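Local atomic coordinates of Sca-family protein (Rickettsia rickettsii, PDB entry 4LQ8), a protein that is a rickettsial surface cell antigen, probably involved in cell adhesion, of which this chain is the N-terminal head domain. Residues A[64-77]-A[144-156]. Numbering follows the deposited sequence.
Sequences PITKAVRETIIQPQ and IEIAGYKNVHNTF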
loop_
_atom_site.group_PDB
_atom_site.type_symbol
_atom_site.label_atom_id
_atom_site.label_comp_id
_atom_site.label_asym_id
_atom_site.label_seq_id
_atom_site.Cartn_x
_atom_site.Cartn_y
_atom_site.Cartn_z
ATOM N N PRO A 64 6.735 16.561 0.198
ATOM C CA PRO A 64 5.701 16.532 1.260
ATOM C C PRO A 64 4.693 15.388 1.210
ATOM O O PRO A 64 4.196 15.007 2.259
ATOM C CB PRO A 64 4.997 17.895 1.122
ATOM C CG PRO A 64 5.930 18.733 0.333
ATOM C CD PRO A 64 6.630 17.800 -0.597
ATOM N N ILE A 65 4.398 14.832 0.019
ATOM C CA ILE A 65 3.445 13.724 -0.093
ATOM C C ILE A 65 4.057 12.460 0.483
ATOM O O ILE A 65 3.435 11.807 1.317
ATOM C CB ILE A 65 2.935 13.505 -1.550
ATOM C CG1 ILE A 65 2.545 14.848 -2.277
ATOM C CG2 ILE A 65 1.819 12.452 -1.624
ATOM C CD1 ILE A 65 1.730 15.812 -1.594
ATOM N N THR A 66 5.261 12.097 0.023
ATOM C CA THR A 66 5.997 10.911 0.473
ATOM C C THR A 66 6.176 10.985 1.988
ATOM O O THR A 66 5.886 10.004 2.673
ATOM C CB THR A 66 7.342 10.828 -0.231
ATOM O OG1 THR A 66 7.157 11.032 -1.632
ATOM C CG2 THR A 66 8.068 9.507 0.035
ATOM N N LYS A 67 6.589 12.168 2.503
ATOM C CA LYS A 67 6.773 12.382 3.933
ATOM C C LYS A 67 5.443 12.173 4.699
ATOM O O LYS A 67 5.440 11.438 5.680
ATOM C CB LYS A 67 7.373 13.769 4.218
ATOM C CG LYS A 67 7.778 13.940 5.695
ATOM C CD LYS A 67 8.543 15.217 5.928
ATOM C CE LYS A 67 8.980 15.383 7.368
ATOM N NZ LYS A 67 9.894 16.539 7.527
ATOM N N ALA A 68 4.326 12.760 4.216
ATOM C CA ALA A 68 3.004 12.610 4.846
ATOM C C ALA A 68 2.568 11.147 4.902
ATOM O O ALA A 68 2.052 10.706 5.929
ATOM C CB ALA A 68 1.965 13.434 4.116
ATOM N N VAL A 69 2.796 10.385 3.818
ATOM C CA VAL A 69 2.437 8.964 3.792
ATOM C C VAL A 69 3.316 8.160 4.791
ATOM O O VAL A 69 2.806 7.267 5.458
ATOM C CB VAL A 69 2.412 8.393 2.337
ATOM C CG1 VAL A 69 2.273 6.868 2.310
ATOM C CG2 VAL A 69 1.269 9.035 1.551
ATOM N N ARG A 70 4.600 8.490 4.921
ATOM C CA ARG A 70 5.473 7.821 5.918
ATOM C C ARG A 70 5.000 8.130 7.334
ATOM O O ARG A 70 4.892 7.227 8.159
ATOM C CB ARG A 70 6.932 8.284 5.756
ATOM C CG ARG A 70 7.564 7.719 4.494
ATOM C CD ARG A 70 8.864 8.413 4.174
ATOM N NE ARG A 70 9.512 7.707 3.076
ATOM C CZ ARG A 70 10.572 8.143 2.402
ATOM N NH1 ARG A 70 11.142 9.299 2.721
ATOM N NH2 ARG A 70 11.070 7.428 1.408
ATOM N N GLU A 71 4.643 9.398 7.590
ATOM C CA GLU A 71 4.195 9.853 8.914
ATOM C C GLU A 71 2.821 9.371 9.331
ATOM O O GLU A 71 2.575 9.241 10.528
ATOM C CB GLU A 71 4.203 11.384 8.995
ATOM C CG GLU A 71 5.585 11.980 8.884
ATOM C CD GLU A 71 5.625 13.492 9.033
ATOM O OE1 GLU A 71 4.582 14.149 8.817
ATOM O OE2 GLU A 71 6.702 14.019 9.382
ATOM N N THR A 72 1.903 9.212 8.385
ATOM C CA THR A 72 0.514 8.865 8.719
ATOM C C THR A 72 0.174 7.408 8.472
ATOM O O THR A 72 -0.761 6.894 9.092
ATOM C CB THR A 72 -0.492 9.776 7.970
ATOM O OG1 THR A 72 -0.503 9.403 6.594
ATOM C CG2 THR A 72 -0.166 11.230 8.103
ATOM N N ILE A 73 0.893 6.746 7.561
ATOM C CA ILE A 73 0.612 5.339 7.259
ATOM C C ILE A 73 1.760 4.404 7.647
ATOM O O ILE A 73 1.569 3.517 8.488
ATOM C CB ILE A 73 0.188 5.133 5.754
ATOM C CG1 ILE A 73 -1.049 6.027 5.343
ATOM C CG2 ILE A 73 -0.039 3.636 5.417
ATOM C CD1 ILE A 73 -2.487 5.634 6.011
ATOM N N ILE A 74 2.929 4.536 6.968
ATOM C CA ILE A 74 4.038 3.578 7.113
ATOM C C ILE A 74 4.574 3.485 8.550
ATOM O O ILE A 74 4.637 2.378 9.089
ATOM C CB ILE A 74 5.157 3.824 6.068
ATOM C CG1 ILE A 74 4.580 3.671 4.626
ATOM C CG2 ILE A 74 6.378 2.896 6.304
ATOM C CD1 ILE A 74 5.457 4.260 3.518
ATOM N N GLN A 75 4.997 4.609 9.142
ATOM C CA GLN A 75 5.527 4.625 10.514
ATOM C C GLN A 75 4.463 4.209 11.543
ATOM O O GLN A 75 4.756 3.294 12.305
ATOM C CB GLN A 75 6.204 5.974 10.863
ATOM C CG GLN A 75 7.014 5.948 12.177
ATOM C CD GLN A 75 8.162 4.988 12.106
ATOM O OE1 GLN A 75 8.974 5.009 11.168
ATOM N NE2 GLN A 75 8.220 4.077 13.058
ATOM N N PRO A 76 3.216 4.734 11.549
ATOM C CA PRO A 76 2.228 4.252 12.547
ATOM C C PRO A 76 1.891 2.764 12.443
ATOM O O PRO A 76 1.617 2.141 13.471
ATOM C CB PRO A 76 0.987 5.134 12.284
ATOM C CG PRO A 76 1.527 6.356 11.662
ATOM C CD PRO A 76 2.645 5.858 10.774
ATOM N N GLN A 77 1.909 2.183 11.229
ATOM C CA GLN A 77 1.654 0.749 11.063
ATOM C C GLN A 77 2.739 -0.035 11.795
ATOM O O GLN A 77 2.426 -0.970 12.535
ATOM C CB GLN A 77 1.608 0.334 9.593
ATOM C CG GLN A 77 0.330 0.752 8.887
ATOM C CD GLN A 77 0.425 0.470 7.407
ATOM O OE1 GLN A 77 1.508 0.472 6.794
ATOM N NE2 GLN A 77 -0.706 0.223 6.806
ATOM N N ILE A 144 -6.267 3.739 11.891
ATOM C CA ILE A 144 -5.225 4.692 11.501
ATOM C C ILE A 144 -5.076 4.753 9.983
ATOM O O ILE A 144 -4.691 5.799 9.469
ATOM C CB ILE A 144 -3.869 4.526 12.248
ATOM C CG1 ILE A 144 -3.154 3.191 11.954
ATOM C CG2 ILE A 144 -4.126 4.716 13.750
ATOM C CD1 ILE A 144 -2.069 3.211 10.889
ATOM N N GLU A 145 -5.401 3.663 9.269
ATOM C CA GLU A 145 -5.338 3.641 7.805
ATOM C C GLU A 145 -6.417 4.524 7.183
ATOM O O GLU A 145 -6.093 5.335 6.316
ATOM C CB GLU A 145 -5.426 2.208 7.255
ATOM C CG GLU A 145 -4.103 1.469 7.347
ATOM C CD GLU A 145 -4.225 -0.037 7.491
ATOM O OE1 GLU A 145 -5.358 -0.562 7.423
ATOM O OE2 GLU A 145 -3.178 -0.699 7.654
ATOM N N ILE A 146 -7.680 4.376 7.635
ATOM C CA ILE A 146 -8.819 5.155 7.150
ATOM C C ILE A 146 -8.587 6.654 7.434
ATOM O O ILE A 146 -8.706 7.472 6.520
ATOM C CB ILE A 146 -10.158 4.610 7.742
ATOM C CG1 ILE A 146 -10.508 3.217 7.129
ATOM C CG2 ILE A 146 -11.327 5.630 7.571
ATOM C CD1 ILE A 146 -11.495 2.384 7.956
ATOM N N ALA A 147 -8.210 6.989 8.682
ATOM C CA ALA A 147 -7.938 8.369 9.099
ATOM C C ALA A 147 -6.693 8.914 8.393
ATOM O O ALA A 147 -6.701 10.062 7.975
ATOM C CB ALA A 147 -7.768 8.439 10.613
ATOM N N GLY A 148 -5.671 8.074 8.244
ATOM C CA GLY A 148 -4.412 8.415 7.598
ATOM C C GLY A 148 -4.593 8.811 6.150
ATOM O O GLY A 148 -4.124 9.884 5.750
ATOM N N TYR A 149 -5.301 7.961 5.360
ATOM C CA TYR A 149 -5.556 8.248 3.946
ATOM C C TYR A 149 -6.415 9.497 3.781
ATOM O O TYR A 149 -6.120 10.311 2.911
ATOM C CB TYR A 149 -6.121 7.023 3.192
ATOM C CG TYR A 149 -5.082 5.941 2.969
ATOM C CD1 TYR A 149 -3.913 6.207 2.266
ATOM C CD2 TYR A 149 -5.276 4.642 3.447
ATOM C CE1 TYR A 149 -2.938 5.231 2.089
ATOM C CE2 TYR A 149 -4.311 3.646 3.253
ATOM C CZ TYR A 149 -3.140 3.949 2.581
ATOM O OH TYR A 149 -2.172 2.991 2.369
ATOM N N LYS A 150 -7.439 9.669 4.645
ATOM C CA LYS A 150 -8.329 10.839 4.633
ATOM C C LYS A 150 -7.532 12.111 4.899
ATOM O O LYS A 150 -7.748 13.108 4.220
ATOM C CB LYS A 150 -9.443 10.720 5.697
ATOM C CG LYS A 150 -10.668 9.936 5.254
ATOM C CD LYS A 150 -11.679 9.801 6.410
ATOM C CE LYS A 150 -12.779 8.800 6.130
ATOM N NZ LYS A 150 -13.547 8.457 7.359
ATOM N N ASN A 151 -6.627 12.077 5.884
ATOM C CA ASN A 151 -5.816 13.241 6.233
ATOM C C ASN A 151 -4.828 13.598 5.142
ATOM O O ASN A 151 -4.664 14.773 4.854
ATOM C CB ASN A 151 -5.141 13.075 7.607
ATOM C CG ASN A 151 -6.139 13.125 8.755
ATOM O OD1 ASN A 151 -7.365 13.172 8.577
ATOM N ND2 ASN A 151 -5.642 13.108 9.966
ATOM N N VAL A 152 -4.229 12.601 4.485
ATOM C CA VAL A 152 -3.308 12.848 3.360
ATOM C C VAL A 152 -4.069 13.498 2.193
ATOM O O VAL A 152 -3.659 14.555 1.697
ATOM C CB VAL A 152 -2.518 11.580 2.938
ATOM C CG1 VAL A 152 -1.740 11.801 1.643
ATOM C CG2 VAL A 152 -1.574 11.147 4.054
ATOM N N HIS A 153 -5.177 12.863 1.764
ATOM C CA HIS A 153 -5.992 13.387 0.678
ATOM C C HIS A 153 -6.583 14.754 1.013
ATOM O O HIS A 153 -6.570 15.602 0.142
ATOM C CB HIS A 153 -7.050 12.377 0.218
ATOM C CG HIS A 153 -6.465 11.084 -0.285
ATOM N ND1 HIS A 153 -7.111 9.879 -0.086
ATOM C CD2 HIS A 153 -5.312 10.854 -0.957
ATOM C CE1 HIS A 153 -6.330 8.958 -0.626
ATOM N NE2 HIS A 153 -5.232 9.496 -1.152
ATOM N N ASN A 154 -7.021 15.006 2.259
ATOM C CA ASN A 154 -7.546 16.328 2.614
ATOM C C ASN A 154 -6.459 17.407 2.723
ATOM O O ASN A 154 -6.734 18.542 2.368
ATOM C CB ASN A 154 -8.400 16.302 3.882
ATOM C CG ASN A 154 -9.703 15.544 3.752
ATOM O OD1 ASN A 154 -10.221 15.301 2.655
ATOM N ND2 ASN A 154 -10.265 15.137 4.881
ATOM N N THR A 155 -5.240 17.072 3.208
ATOM C CA THR A 155 -4.134 18.027 3.320
ATOM C C THR A 155 -3.600 18.467 1.932
ATOM O O THR A 155 -3.263 19.635 1.747
ATOM C CB THR A 155 -3.009 17.440 4.219
ATOM O OG1 THR A 155 -3.544 17.167 5.509
ATOM C CG2 THR A 155 -1.795 18.361 4.364
ATOM N N PHE A 156 -3.503 17.532 0.987
ATOM C CA PHE A 156 -2.906 17.795 -0.313
ATOM C C PHE A 156 -3.886 17.762 -1.476
ATOM O O PHE A 156 -3.460 17.614 -2.610
ATOM C CB PHE A 156 -1.728 16.827 -0.552
ATOM C CG PHE A 156 -0.679 16.905 0.542
ATOM C CD1 PHE A 156 0.289 17.904 0.530
ATOM C CD2 PHE A 156 -0.691 16.006 1.608
ATOM C CE1 PHE A 156 1.260 17.965 1.528
ATOM C CE2 PHE A 156 0.266 16.083 2.615
ATOM C CZ PHE A 156 1.222 17.076 2.583
HETATM O O HOH W 1 -2.857 7.589 10.552
#
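Ile73 drives its CD1 squarely over the face of the Tyr149 ring, 3.7 Å from the ring centroid and 4° off the normal, a CH-pi contact in which the two side chains cross at about a right angle. CG1 lies anti to the carbonyl carbon (chi1 -56°), which turns the branch into a hole formed by Ile144, Glu145, Gly148 and Tyr149, as a knob. Gly148 leaves room for it, and the two backbones come closest here, 5.1 Å from Thr72 CA to Gly148 CA. Segments 64-77 and 144-155, on helices 64-90 and 135-155, run almost exactly antiparallel, their axes 8.7 Å apart at closest approach. This part of the helical pair lies on the mixed beta-sheet, where Tyr149 OH hydrogen-bonds Ser277 OG of strand 271-277. One water donates to both Thr72 O and Ile144 O, bridging the helices. Thr72 OG1 donates to Ala68 O from above the carbonyl plane, on the opposite face from Thr72 N, and the same OG1 touches Val152 CG2. At one end, Ile65 CD1 lies over a face of Phe156, offset toward the rim; neighbouring Thr155 puts CG2 over the rim of the opposite face, and Ala68 CB approaches Phe156 CE2 obliquely at 3.5 Å. At the other, Gln77 NE2 donates a bent bond (2.8 Å) to the anti side of Glu145 OE2, somewhat out of the carboxylate plane; Lys280 N also hydrogen-bonds to OE2, and OE1 is hydrogen-bonded to His297 NE2.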